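Local coordinates for hypothetical protein (Bacteroides caccae, PDB 4M8R) that is of unknown function but probably pairs an N-terminal Ig-like domain with a WD40-like beta-propeller domain, at residues A[77-82]-A[90-95]; A[117-122]-A[371-376]; A[127-132]-A[150-155]. All blocks are in the same frame, centred on the assembly; numbering follows the deposited sequence.

Interaction 1: residues A[77-82]-A[90-95]; sequences MSIRMP and VEIFLN. With PO4 (phosphate ion), chain F.
I79 and I92 meet tip to tip across the interior of the Ig-like domain, CD1 of I79 lying 4.1 Å from CG2 of I92. The I79 chain is extended toward its partner: CG1 sits between the backbone N and the carbonyl carbon (chi1 67°), and chi2 then runs on straight. I92 answers with its short branch, CG2 anti to the backbone N. One pair along, selenomethionine M81 does not set out straight at 90-95, but bends at chi2 and chi3 curl it round, and it meets V90 tip to tip, CE 4.1 Å from CG1 of V90. At the other end SE of selenomethionine M77 approaches CD1 of L94 more loosely, at 4.4 Å. The backbones of 77-82 and 90-95 run roughly antiparallel, 155° apart, with CA of I79 10.1 Å from CA of I92, a sheet-to-sheet rather than neighbouring-strand spacing. V106, L108 and F46 add to the same apolar layer. On the reverse face of strand 76-80, S78 OG donates a 2.8 Å hydrogen bond to O4 of a phosphate that also binds H32. With no polar bond between the segments, the contact rests on burying methyl groups and selenium inside the beta sandwich.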
HETATM    1  N   MSE A  77     -39.858  13.410   8.143  1.00 52.13           N
HETATM    2  CA  MSE A  77     -38.606  13.991   8.630  1.00 52.43           C
HETATM    3  C   MSE A  77     -37.809  14.586   7.505  1.00 49.25           C
HETATM    4  O   MSE A  77     -37.960  14.190   6.356  1.00 48.32           O
HETATM    5  CB  MSE A  77     -37.780  12.942   9.384  1.00 54.14           C
HETATM    6  CG  MSE A  77     -37.953  11.500   8.896  1.00 57.13           C
HETATM    7 SE   MSE A  77     -37.587  10.237  10.380  0.75 61.69          SE
HETATM    8  CE  MSE A  77     -36.039  11.141  11.159  1.00 54.48           C
ATOM      9  N   SER A  78     -36.971  15.564   7.837  1.00 49.73           N
ATOM     10  CA  SER A  78     -36.048  16.181   6.888  1.00 49.47           C
ATOM     11  C   SER A  78     -34.630  15.717   7.196  1.00 46.80           C
ATOM     12  O   SER A  78     -34.209  15.742   8.353  1.00 48.66           O
ATOM     13  CB  SER A  78     -36.107  17.706   6.994  1.00 51.52           C
ATOM     14  OG  SER A  78     -37.427  18.188   6.826  1.00 57.46           O
ATOM     15  N   ILE A  79     -33.897  15.300   6.168  1.00 42.99           N
ATOM     16  CA  ILE A  79     -32.503  14.886   6.341  1.00 41.40           C
ATOM     17  C   ILE A  79     -31.597  15.681   5.419  1.00 40.54           C
ATOM     18  O   ILE A  79     -32.050  16.197   4.402  1.00 42.14           O
ATOM     19  CB  ILE A  79     -32.313  13.378   6.082  1.00 39.41           C
ATOM     20  CG1 ILE A  79     -32.568  13.030   4.613  1.00 39.16           C
ATOM     21  CG2 ILE A  79     -33.240  12.583   6.985  1.00 40.63           C
ATOM     22  CD1 ILE A  79     -32.471  11.551   4.308  1.00 38.34           C
ATOM     23  N   ARG A  80     -30.328  15.805   5.798  1.00 39.98           N
ATOM     24  CA  ARG A  80     -29.356  16.535   4.990  1.00 42.07           C
ATOM     25  C   ARG A  80     -28.495  15.552   4.208  1.00 37.43           C
ATOM     26  O   ARG A  80     -28.055  14.555   4.758  1.00 37.13           O
ATOM     27  CB  ARG A  80     -28.476  17.429   5.874  1.00 46.49           C
ATOM     28  CG  ARG A  80     -27.754  18.514   5.090  1.00 51.65           C
ATOM     29  CD  ARG A  80     -27.080  19.532   5.992  1.00 58.28           C
ATOM     30  NE  ARG A  80     -28.038  20.379   6.706  1.00 72.27           N
ATOM     31  CZ  ARG A  80     -28.704  21.411   6.174  1.00 79.39           C
ATOM     32  NH1 ARG A  80     -28.544  21.752   4.896  1.00 81.65           N
ATOM     33  NH2 ARG A  80     -29.551  22.111   6.931  1.00 78.41           N
HETATM   34  N   MSE A  81     -28.272  15.829   2.928  1.00 35.39           N
HETATM   35  CA  MSE A  81     -27.425  14.979   2.092  1.00 33.23           C
HETATM   36  C   MSE A  81     -25.986  15.360   2.343  1.00 32.37           C
HETATM   37  O   MSE A  81     -25.647  16.543   2.384  1.00 30.61           O
HETATM   38  CB  MSE A  81     -27.771  15.141   0.610  1.00 33.46           C
HETATM   39  CG  MSE A  81     -29.232  14.820   0.279  1.00 34.22           C
HETATM   40 SE   MSE A  81     -29.748  13.013   0.878  0.75 35.32          SE
HETATM   41  CE  MSE A  81     -28.508  11.957  -0.216  1.00 33.18           C
ATOM     42  N   PRO A  82     -25.111  14.359   2.530  1.00 32.60           N
ATOM     43  CA  PRO A  82     -23.724  14.625   2.901  1.00 32.24           C
ATOM     44  C   PRO A  82     -22.778  14.990   1.755  1.00 32.67           C
ATOM     45  O   PRO A  82     -23.016  14.637   0.596  1.00 32.60           O
ATOM     46  CB  PRO A  82     -23.277  13.297   3.506  1.00 31.27           C
ATOM     47  CG  PRO A  82     -24.074  12.277   2.777  1.00 30.50           C
ATOM     48  CD  PRO A  82     -25.409  12.913   2.534  1.00 31.96           C
ATOM     49  N   VAL A  90     -27.864   6.550  -3.938  1.00 33.73           N
ATOM     50  CA  VAL A  90     -28.039   6.513  -2.490  1.00 34.15           C
ATOM     51  C   VAL A  90     -29.394   5.909  -2.158  1.00 35.89           C
ATOM     52  O   VAL A  90     -30.424   6.429  -2.588  1.00 37.01           O
ATOM     53  CB  VAL A  90     -27.957   7.921  -1.877  1.00 33.46           C
ATOM     54  CG1 VAL A  90     -28.148   7.865  -0.366  1.00 33.23           C
ATOM     55  CG2 VAL A  90     -26.622   8.564  -2.222  1.00 33.72           C
ATOM     56  N   GLU A  91     -29.387   4.818  -1.396  1.00 34.99           N
ATOM     57  CA  GLU A  91     -30.620   4.241  -0.891  1.00 36.21           C
ATOM     58  C   GLU A  91     -30.803   4.681   0.553  1.00 36.50           C
ATOM     59  O   GLU A  91     -29.863   4.617   1.352  1.00 33.96           O
ATOM     60  CB  GLU A  91     -30.604   2.720  -0.985  1.00 38.30           C
ATOM     61  CG  GLU A  91     -31.948   2.090  -0.643  1.00 40.17           C
ATOM     62  CD  GLU A  91     -32.096   0.663  -1.133  1.00 41.91           C
ATOM     63  OE1 GLU A  91     -31.087   0.048  -1.555  1.00 42.85           O
ATOM     64  OE2 GLU A  91     -33.235   0.148  -1.083  1.00 42.58           O
ATOM     65  N   ILE A  92     -32.018   5.131   0.864  1.00 36.83           N
ATOM     66  CA  ILE A  92     -32.344   5.738   2.148  1.00 37.19           C
ATOM     67  C   ILE A  92     -33.214   4.785   2.958  1.00 38.54           C
ATOM     68  O   ILE A  92     -34.279   4.367   2.499  1.00 39.86           O
ATOM     69  CB  ILE A  92     -33.079   7.074   1.932  1.00 38.86           C
ATOM     70  CG1 ILE A  92     -32.203   8.020   1.110  1.00 38.59           C
ATOM     71  CG2 ILE A  92     -33.437   7.729   3.258  1.00 40.78           C
ATOM     72  CD1 ILE A  92     -32.925   9.246   0.605  1.00 40.72           C
ATOM     73  N   PHE A  93     -32.751   4.448   4.161  1.00 40.18           N
ATOM     74  CA  PHE A  93     -33.418   3.473   5.021  1.00 40.95           C
ATOM     75  C   PHE A  93     -33.897   4.096   6.323  1.00 41.60           C
ATOM     76  O   PHE A  93     -33.167   4.855   6.958  1.00 41.77           O
ATOM     77  CB  PHE A  93     -32.451   2.342   5.382  1.00 40.58           C
ATOM     78  CG  PHE A  93     -31.988   1.533   4.211  1.00 39.27           C
ATOM     79  CD1 PHE A  93     -32.712   0.431   3.784  1.00 40.16           C
ATOM     80  CD2 PHE A  93     -30.814   1.857   3.549  1.00 37.46           C
ATOM     81  CE1 PHE A  93     -32.280  -0.324   2.711  1.00 40.53           C
ATOM     82  CE2 PHE A  93     -30.376   1.106   2.472  1.00 37.50           C
ATOM     83  CZ  PHE A  93     -31.110   0.015   2.053  1.00 39.22           C
ATOM     84  N   LEU A  94     -35.108   3.744   6.739  1.00 42.76           N
ATOM     85  CA  LEU A  94     -35.564   4.047   8.091  1.00 43.38           C
ATOM     86  C   LEU A  94     -35.004   2.988   9.034  1.00 44.25           C
ATOM     87  O   LEU A  94     -35.144   1.795   8.779  1.00 44.16           O
ATOM     88  CB  LEU A  94     -37.086   4.035   8.167  1.00 44.05           C
ATOM     89  CG  LEU A  94     -37.681   4.477   9.507  1.00 45.36           C
ATOM     90  CD1 LEU A  94     -37.305   5.915   9.817  1.00 44.61           C
ATOM     91  CD2 LEU A  94     -39.193   4.308   9.495  1.00 47.83           C
ATOM     92  N   ASN A  95     -34.370   3.428  10.117  1.00 45.69           N
ATOM     93  CA  ASN A  95     -33.736   2.524  11.076  1.00 48.21           C
ATOM     94  C   ASN A  95     -34.405   2.654  12.439  1.00 49.19           C
ATOM     95  O   ASN A  95     -34.228   3.661  13.123  1.00 46.96           O
ATOM     96  CB  ASN A  95     -32.233   2.837  11.169  1.00 47.68           C
ATOM     97  CG  ASN A  95     -31.480   1.890  12.090  1.00 51.18           C
ATOM     98  OD1 ASN A  95     -32.028   0.905  12.584  1.00 59.56           O
ATOM     99  ND2 ASN A  95     -30.207   2.192  12.326  1.00 48.99           N
TER
HETATM  100  P   PO4 F 504     -37.692  21.941   5.359  1.00105.31           P
HETATM  101  O1  PO4 F 504     -39.186  21.974   5.121  1.00101.62           O
HETATM  102  O2  PO4 F 504     -36.979  21.530   4.091  1.00 81.33           O
HETATM  103  O3  PO4 F 504     -37.196  23.317   5.744  1.00100.57           O
HETATM  104  O4  PO4 F 504     -37.396  20.954   6.469  1.00100.63           O

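Interaction 2: residues A[117-122]-A[371-376]; sequences FRLYGI and SITNRL. With EDO (1,2-ethanediol), chain H.
F117 packs against R375 and L376, and this end of the contact is its tight part. CB of F117 lies 3.6 Å from CG of R375, the two side chains sliding past each other in opposite directions. Further out, CZ of the F117 ring comes to 3.7 Å from CB of L376, while the backbone N of L376 stands 3.8 Å above the ring plane, offset toward the rim. R375 leaves its backbone with CG anti to N (chi1 -155°), which lays its aliphatic part against F117, and a bend at chi3 sends the guanidinium on to polar partners: E135 of the third subunit, in a salt bridge, and Y408. W421, from the C-terminal strand 419-422, covers F117, L119 and R375 together. Farther along, the packing is slack, with CD1 of L119 only at 4.3 Å from CG2 of T373. The partly exposed flank holds N374 and a 1,2-ethanediol, probably from the crystallisation liquor, whose O1 makes a weak 3.4 Å bond to the I372 backbone O. No hydrogen bond joins the two segments directly, so they meet through van der Waals contacts, mostly between carbons, with W421 lying against both. The arginine works in two halves: its methylenes line the apolar interior of one subunit, and its charged end reaches another.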
ATOM      1  N   PHE A 117      -3.715  22.106  -2.070  1.00 45.63           N
ATOM      2  CA  PHE A 117      -3.478  22.864  -0.852  1.00 45.68           C
ATOM      3  C   PHE A 117      -3.710  24.351  -1.070  1.00 45.11           C
ATOM      4  O   PHE A 117      -3.267  24.910  -2.058  1.00 45.55           O
ATOM      5  CB  PHE A 117      -2.066  22.605  -0.311  1.00 47.31           C
ATOM      6  CG  PHE A 117      -1.996  21.428   0.610  1.00 46.50           C
ATOM      7  CD1 PHE A 117      -1.794  20.152   0.109  1.00 46.92           C
ATOM      8  CD2 PHE A 117      -2.172  21.594   1.978  1.00 47.58           C
ATOM      9  CE1 PHE A 117      -1.754  19.058   0.954  1.00 46.10           C
ATOM     10  CE2 PHE A 117      -2.132  20.507   2.833  1.00 47.26           C
ATOM     11  CZ  PHE A 117      -1.926  19.236   2.319  1.00 47.61           C
ATOM     12  N   ARG A 118      -4.409  24.971  -0.124  1.00 44.72           N
ATOM     13  CA  ARG A 118      -4.777  26.382  -0.196  1.00 45.34           C
ATOM     14  C   ARG A 118      -4.422  27.068   1.119  1.00 45.56           C
ATOM     15  O   ARG A 118      -4.460  26.445   2.182  1.00 43.77           O
ATOM     16  CB  ARG A 118      -6.275  26.507  -0.478  1.00 45.12           C
ATOM     17  CG  ARG A 118      -6.689  25.852  -1.789  1.00 45.82           C
ATOM     18  CD  ARG A 118      -8.185  25.882  -2.041  1.00 45.20           C
ATOM     19  NE  ARG A 118      -8.506  25.222  -3.303  1.00 45.64           N
ATOM     20  CZ  ARG A 118      -9.737  25.061  -3.789  1.00 46.14           C
ATOM     21  NH1 ARG A 118     -10.792  25.523  -3.128  1.00 45.96           N
ATOM     22  NH2 ARG A 118      -9.915  24.437  -4.949  1.00 45.95           N
ATOM     23  N   LEU A 119      -4.059  28.343   1.044  1.00 47.63           N
ATOM     24  CA  LEU A 119      -3.638  29.091   2.221  1.00 49.18           C
ATOM     25  C   LEU A 119      -4.793  29.949   2.736  1.00 50.62           C
ATOM     26  O   LEU A 119      -5.425  30.678   1.963  1.00 52.60           O
ATOM     27  CB  LEU A 119      -2.439  29.975   1.881  1.00 50.84           C
ATOM     28  CG  LEU A 119      -1.735  30.627   3.064  1.00 51.50           C
ATOM     29  CD1 LEU A 119      -1.045  29.593   3.941  1.00 50.14           C
ATOM     30  CD2 LEU A 119      -0.737  31.655   2.558  1.00 54.50           C
ATOM     31  N   TYR A 120      -5.055  29.857   4.039  1.00 49.87           N
ATOM     32  CA  TYR A 120      -6.156  30.574   4.674  1.00 50.67           C
ATOM     33  C   TYR A 120      -5.633  31.456   5.798  1.00 51.89           C
ATOM     34  O   TYR A 120      -4.766  31.041   6.558  1.00 52.04           O
ATOM     35  CB  TYR A 120      -7.171  29.585   5.245  1.00 49.71           C
ATOM     36  CG  TYR A 120      -7.772  28.650   4.225  1.00 48.45           C
ATOM     37  CD1 TYR A 120      -7.112  27.487   3.844  1.00 46.66           C
ATOM     38  CD2 TYR A 120      -9.007  28.924   3.642  1.00 49.13           C
ATOM     39  CE1 TYR A 120      -7.658  26.628   2.908  1.00 46.21           C
ATOM     40  CE2 TYR A 120      -9.563  28.071   2.703  1.00 48.97           C
ATOM     41  CZ  TYR A 120      -8.884  26.925   2.338  1.00 47.79           C
ATOM     42  OH  TYR A 120      -9.436  26.074   1.407  1.00 48.40           O
ATOM     43  N   GLY A 121      -6.171  32.666   5.904  1.00 54.15           N
ATOM     44  CA  GLY A 121      -5.792  33.601   6.964  1.00 55.55           C
ATOM     45  C   GLY A 121      -6.938  33.881   7.921  1.00 55.74           C
ATOM     46  O   GLY A 121      -8.105  33.885   7.519  1.00 56.32           O
ATOM     47  N   ILE A 122      -6.602  34.135   9.183  1.00 56.68           N
ATOM     48  CA  ILE A 122      -7.593  34.519  10.192  1.00 58.48           C
ATOM     49  C   ILE A 122      -7.734  36.042  10.216  1.00 61.02           C
ATOM     50  O   ILE A 122      -6.785  36.747  10.565  1.00 62.95           O
ATOM     51  CB  ILE A 122      -7.193  34.061  11.615  1.00 59.70           C
ATOM     52  CG1 ILE A 122      -6.655  32.625  11.618  1.00 58.59           C
ATOM     53  CG2 ILE A 122      -8.377  34.192  12.566  1.00 60.44           C
ATOM     54  CD1 ILE A 122      -7.625  31.587  11.111  1.00 57.13           C
ATOM     55  N   SER A 371       3.555  33.526  12.226  1.00 56.06           N
ATOM     56  CA  SER A 371       2.892  32.274  11.923  1.00 53.80           C
ATOM     57  C   SER A 371       3.824  31.370  11.130  1.00 52.75           C
ATOM     58  O   SER A 371       4.626  31.847  10.323  1.00 51.66           O
ATOM     59  CB  SER A 371       1.615  32.529  11.126  1.00 55.29           C
ATOM     60  OG  SER A 371       0.768  31.393  11.137  1.00 56.27           O
ATOM     61  N   ILE A 372       3.726  30.066  11.388  1.00 51.21           N
ATOM     62  CA  ILE A 372       4.430  29.045  10.614  1.00 48.53           C
ATOM     63  C   ILE A 372       3.439  27.936  10.284  1.00 45.17           C
ATOM     64  O   ILE A 372       2.632  27.548  11.125  1.00 42.85           O
ATOM     65  CB  ILE A 372       5.617  28.437  11.397  1.00 49.35           C
ATOM     66  CG1 ILE A 372       6.556  29.535  11.902  1.00 50.95           C
ATOM     67  CG2 ILE A 372       6.387  27.451  10.523  1.00 49.06           C
ATOM     68  CD1 ILE A 372       7.766  29.015  12.646  1.00 52.11           C
ATOM     69  N   THR A 373       3.516  27.418   9.063  1.00 44.41           N
ATOM     70  CA  THR A 373       2.630  26.338   8.641  1.00 42.75           C
ATOM     71  C   THR A 373       3.246  25.569   7.466  1.00 42.82           C
ATOM     72  O   THR A 373       4.215  26.035   6.866  1.00 43.98           O
ATOM     73  CB  THR A 373       1.228  26.887   8.309  1.00 42.58           C
ATOM     74  OG1 THR A 373       0.342  25.810   7.982  1.00 41.26           O
ATOM     75  CG2 THR A 373       1.290  27.904   7.164  1.00 43.93           C
ATOM     76  N   ASN A 374       2.695  24.391   7.159  1.00 41.42           N
ATOM     77  CA  ASN A 374       3.321  23.460   6.218  1.00 42.58           C
ATOM     78  C   ASN A 374       2.401  23.066   5.080  1.00 43.86           C
ATOM     79  O   ASN A 374       1.249  22.708   5.307  1.00 42.91           O
ATOM     80  CB  ASN A 374       3.741  22.177   6.933  1.00 42.24           C
ATOM     81  CG  ASN A 374       4.718  22.424   8.061  1.00 41.98           C
ATOM     82  OD1 ASN A 374       4.360  22.982   9.091  1.00 41.10           O
ATOM     83  ND2 ASN A 374       5.957  21.991   7.876  1.00 43.41           N
ATOM     84  N   ARG A 375       2.922  23.119   3.859  1.00 47.20           N
ATOM     85  CA  ARG A 375       2.200  22.648   2.691  1.00 51.46           C
ATOM     86  C   ARG A 375       2.663  21.224   2.414  1.00 52.64           C
ATOM     87  O   ARG A 375       3.797  21.008   1.980  1.00 52.01           O
ATOM     88  CB  ARG A 375       2.475  23.548   1.481  1.00 55.89           C
ATOM     89  CG  ARG A 375       1.351  23.502   0.458  1.00 61.34           C
ATOM     90  CD  ARG A 375       1.808  23.730  -0.971  1.00 66.55           C
ATOM     91  NE  ARG A 375       2.371  25.055  -1.196  1.00 69.79           N
ATOM     92  CZ  ARG A 375       2.401  25.675  -2.373  1.00 73.14           C
ATOM     93  NH1 ARG A 375       1.875  25.112  -3.457  1.00 75.86           N
ATOM     94  NH2 ARG A 375       2.949  26.880  -2.463  1.00 74.99           N
ATOM     95  N   LEU A 376       1.787  20.255   2.664  1.00 53.43           N
ATOM     96  CA  LEU A 376       2.201  18.851   2.693  1.00 55.81           C
ATOM     97  C   LEU A 376       2.298  18.148   1.341  1.00 56.61           C
ATOM     98  O   LEU A 376       2.696  16.992   1.303  1.00 57.44           O
ATOM     99  CB  LEU A 376       1.304  18.056   3.645  1.00 58.25           C
ATOM    100  CG  LEU A 376       1.278  18.579   5.087  1.00 58.75           C
ATOM    101  CD1 LEU A 376       0.408  17.687   5.961  1.00 59.34           C
ATOM    102  CD2 LEU A 376       2.687  18.683   5.654  1.00 58.39           C
TER
HETATM  103  C1  EDO H 506       4.288  24.579  13.083  1.00 51.08           C
HETATM  104  O1  EDO H 506       2.926  24.974  13.273  1.00 56.80           O
HETATM  105  C2  EDO H 506       4.398  23.867  11.743  1.00 54.48           C
HETATM  106  O2  EDO H 506       5.760  23.540  11.433  1.00 55.18           O

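Interaction 3: residues A[127-132]-A[150-155]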
ATOM      1  N   LYS A 127     -13.747  38.931  11.953  1.00 78.94           N
ATOM      2  CA  LYS A 127     -13.965  37.598  12.528  1.00 74.35           C
ATOM      3  C   LYS A 127     -14.365  36.600  11.439  1.00 68.92           C
ATOM      4  O   LYS A 127     -15.484  36.082  11.421  1.00 65.14           O
ATOM      5  CB  LYS A 127     -15.003  37.638  13.658  1.00 76.01           C
ATOM      6  CG  LYS A 127     -14.625  38.540  14.824  1.00 79.58           C
ATOM      7  CD  LYS A 127     -13.357  38.071  15.525  1.00 79.79           C
ATOM      8  CE  LYS A 127     -13.049  38.916  16.754  1.00 82.40           C
ATOM      9  NZ  LYS A 127     -11.786  38.489  17.417  1.00 80.73           N
ATOM     10  N   THR A 128     -13.422  36.350  10.531  1.00 66.84           N
ATOM     11  CA  THR A 128     -13.638  35.474   9.386  1.00 62.70           C
ATOM     12  C   THR A 128     -12.370  34.709   9.023  1.00 60.12           C
ATOM     13  O   THR A 128     -11.258  35.197   9.228  1.00 61.60           O
ATOM     14  CB  THR A 128     -14.061  36.276   8.138  1.00 63.58           C
ATOM     15  OG1 THR A 128     -13.132  37.341   7.909  1.00 65.51           O
ATOM     16  CG2 THR A 128     -15.453  36.858   8.303  1.00 64.55           C
ATOM     17  N   ILE A 129     -12.554  33.507   8.487  1.00 57.64           N
ATOM     18  CA  ILE A 129     -11.482  32.768   7.829  1.00 54.67           C
ATOM     19  C   ILE A 129     -11.516  33.164   6.361  1.00 54.89           C
ATOM     20  O   ILE A 129     -12.562  33.070   5.728  1.00 53.52           O
ATOM     21  CB  ILE A 129     -11.701  31.246   7.909  1.00 51.45           C
ATOM     22  CG1 ILE A 129     -11.887  30.794   9.358  1.00 51.14           C
ATOM     23  CG2 ILE A 129     -10.541  30.501   7.259  1.00 50.29           C
ATOM     24  CD1 ILE A 129     -10.687  31.046  10.237  1.00 52.07           C
ATOM     25  N   GLU A 130     -10.381  33.604   5.828  1.00 57.01           N
ATOM     26  CA  GLU A 130     -10.302  34.048   4.438  1.00 59.60           C
ATOM     27  C   GLU A 130      -9.341  33.178   3.650  1.00 58.20           C
ATOM     28  O   GLU A 130      -8.260  32.858   4.139  1.00 58.00           O
ATOM     29  CB  GLU A 130      -9.818  35.502   4.370  1.00 64.13           C
ATOM     30  CG  GLU A 130     -10.851  36.534   4.800  1.00 67.26           C
ATOM     31  CD  GLU A 130     -10.362  37.967   4.666  1.00 71.36           C
ATOM     32  OE1 GLU A 130      -9.165  38.185   4.373  1.00 70.62           O
ATOM     33  OE2 GLU A 130     -11.188  38.885   4.865  1.00 74.23           O
ATOM     34  N   ARG A 131      -9.720  32.812   2.428  1.00 57.21           N
ATOM     35  CA  ARG A 131      -8.796  32.120   1.534  1.00 57.26           C
ATOM     36  C   ARG A 131      -7.832  33.130   0.940  1.00 59.53           C
ATOM     37  O   ARG A 131      -8.233  33.970   0.146  1.00 64.06           O
ATOM     38  CB  ARG A 131      -9.537  31.399   0.417  1.00 57.86           C
ATOM     39  CG  ARG A 131      -8.619  30.584  -0.483  1.00 58.27           C
ATOM     40  CD  ARG A 131      -9.424  29.747  -1.454  1.00 57.27           C
ATOM     41  NE  ARG A 131     -10.145  30.601  -2.391  1.00 61.17           N
ATOM     42  CZ  ARG A 131     -11.313  30.301  -2.956  1.00 62.84           C
ATOM     43  NH1 ARG A 131     -11.932  29.153  -2.684  1.00 58.73           N
ATOM     44  NH2 ARG A 131     -11.871  31.166  -3.799  1.00 66.51           N
ATOM     45  N   ALA A 132      -6.565  33.048   1.335  1.00 60.29           N
ATOM     46  CA  ALA A 132      -5.559  34.032   0.933  1.00 62.68           C
ATOM     47  C   ALA A 132      -4.868  33.647  -0.366  1.00 62.91           C
ATOM     48  O   ALA A 132      -4.463  34.516  -1.135  1.00 64.68           O
ATOM     49  CB  ALA A 132      -4.524  34.204   2.038  1.00 64.31           C
ATOM     50  N   PRO A 150     -15.266  33.409  17.894  1.00 63.51           N
ATOM     51  CA  PRO A 150     -14.387  34.497  17.459  1.00 63.28           C
ATOM     52  C   PRO A 150     -12.968  34.403  18.009  1.00 62.03           C
ATOM     53  O   PRO A 150     -12.062  35.025  17.470  1.00 61.23           O
ATOM     54  CB  PRO A 150     -15.086  35.751  17.989  1.00 66.40           C
ATOM     55  CG  PRO A 150     -15.889  35.281  19.150  1.00 67.50           C
ATOM     56  CD  PRO A 150     -16.306  33.877  18.828  1.00 65.41           C
ATOM     57  N   ASP A 151     -12.789  33.619  19.068  1.00 62.59           N
ATOM     58  CA  ASP A 151     -11.484  33.424  19.700  1.00 63.33           C
ATOM     59  C   ASP A 151     -10.711  32.226  19.123  1.00 60.25           C
ATOM     60  O   ASP A 151      -9.725  31.785  19.720  1.00 60.14           O
ATOM     61  CB  ASP A 151     -11.660  33.254  21.219  1.00 65.71           C
ATOM     62  CG  ASP A 151     -12.592  32.095  21.587  1.00 65.37           C
ATOM     63  OD1 ASP A 151     -13.543  31.807  20.820  1.00 64.73           O
ATOM     64  OD2 ASP A 151     -12.378  31.481  22.653  1.00 65.71           O
ATOM     65  N   PHE A 152     -11.154  31.717  17.970  1.00 56.71           N
ATOM     66  CA  PHE A 152     -10.548  30.545  17.332  1.00 52.69           C
ATOM     67  C   PHE A 152      -9.043  30.726  17.227  1.00 53.29           C
ATOM     68  O   PHE A 152      -8.562  31.746  16.744  1.00 55.26           O
ATOM     69  CB  PHE A 152     -11.165  30.316  15.946  1.00 50.69           C
ATOM     70  CG  PHE A 152     -11.004  28.915  15.403  1.00 47.27           C
ATOM     71  CD1 PHE A 152     -11.179  27.796  16.210  1.00 46.39           C
ATOM     72  CD2 PHE A 152     -10.742  28.715  14.053  1.00 45.80           C
ATOM     73  CE1 PHE A 152     -11.054  26.519  15.692  1.00 44.01           C
ATOM     74  CE2 PHE A 152     -10.624  27.439  13.528  1.00 43.40           C
ATOM     75  CZ  PHE A 152     -10.778  26.339  14.350  1.00 42.69           C
ATOM     76  N   ARG A 153      -8.310  29.713  17.673  1.00 52.95           N
ATOM     77  CA  ARG A 153      -6.907  29.858  18.028  1.00 53.85           C
ATOM     78  C   ARG A 153      -6.133  28.601  17.653  1.00 51.48           C
ATOM     79  O   ARG A 153      -6.705  27.517  17.609  1.00 49.94           O
ATOM     80  CB  ARG A 153      -6.845  30.057  19.535  1.00 56.49           C
ATOM     81  CG  ARG A 153      -5.612  30.743  20.069  1.00 59.34           C
ATOM     82  CD  ARG A 153      -5.854  31.146  21.515  1.00 62.68           C
ATOM     83  NE  ARG A 153      -6.141  29.984  22.361  1.00 61.68           N
ATOM     84  CZ  ARG A 153      -5.359  29.531  23.344  1.00 62.63           C
ATOM     85  NH1 ARG A 153      -4.212  30.133  23.654  1.00 64.29           N
ATOM     86  NH2 ARG A 153      -5.737  28.464  24.038  1.00 61.49           N
ATOM     87  N   SER A 154      -4.835  28.747  17.398  1.00 51.53           N
ATOM     88  CA  SER A 154      -3.954  27.604  17.152  1.00 50.56           C
ATOM     89  C   SER A 154      -4.471  26.776  15.981  1.00 47.64           C
ATOM     90  O   SER A 154      -4.602  25.553  16.061  1.00 45.62           O
ATOM     91  CB  SER A 154      -3.844  26.742  18.414  1.00 51.79           C
ATOM     92  OG  SER A 154      -2.810  25.787  18.287  1.00 53.51           O
ATOM     93  N   VAL A 155      -4.756  27.464  14.887  1.00 47.07           N
ATOM     94  CA  VAL A 155      -5.480  26.868  13.779  1.00 44.96           C
ATOM     95  C   VAL A 155      -4.573  25.999  12.916  1.00 43.10           C
ATOM     96  O   VAL A 155      -3.505  26.432  12.489  1.00 43.61           O
ATOM     97  CB  VAL A 155      -6.154  27.952  12.927  1.00 47.08           C
ATOM     98  CG1 VAL A 155      -6.932  27.324  11.785  1.00 45.56           C
ATOM     99  CG2 VAL A 155      -7.073  28.791  13.806  1.00 49.12           C
TER
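Two neighbouring sheets of the WD40-like domain meet here: strand 128-133 belongs to the first, and 150-155 is the corner by which the chain enters the second. K127, at a G1 beta bulge where it and T128 both face N123, reaches over to P150. The lysine chain bends at chi2 (-63°) and then runs straight, crossing the proline so that CD of K127 lies 3.8 Å from CB of P150. Its ammonium makes only a weak hydrogen bond, NZ of K127 to the backbone O of P150 at 3.5 Å; the stronger partner of that charge is E124, in a salt bridge. Deeper in, CD1 of I129 comes up to the edge of the F152 ring, close to its plane, 4.5 Å from CD2. W186 meets the same phenyl ring edge-to-face, and M146 touches both I129 and F152, so the apolar layer continues past the pair. L164 extends it on the strand next to 153-156. The contact thus has a partly exposed side, where lysine methylenes lie against the proline, and a looser, buried side of I129 and F152. Strand 143-145 is the outer strand of the first sheet, and the chain passes from it through 150-155 to strand 153-156, the first of the next four-stranded antiparallel sheet: the blade-to-blade passage typical of a beta-propeller.

Interactions 2 and 3 share one four-stranded sheet of the propeller-like domain, where strands 118-123 and 128-133 are neighbours: L119 O and A132 N lie 2.7 Å apart, as do G121 N and E130 O, both probable hydrogen bonds. The centres of interactions 2 and 3 are about 12 Å apart, and along the chain interaction 3 falls between the two segments of interaction 2. From that shared sheet, interaction 3 reaches the sheet that follows in sequence and interaction 2 the last one, 368-407; strand 419-422 completes the shared sheet, consistent with a Velcro-like ring closure. Interaction 1 stands apart in the Ig-like domain, its nearest atoms about 17 Å from interaction 2 and about 18 Å from interaction 3.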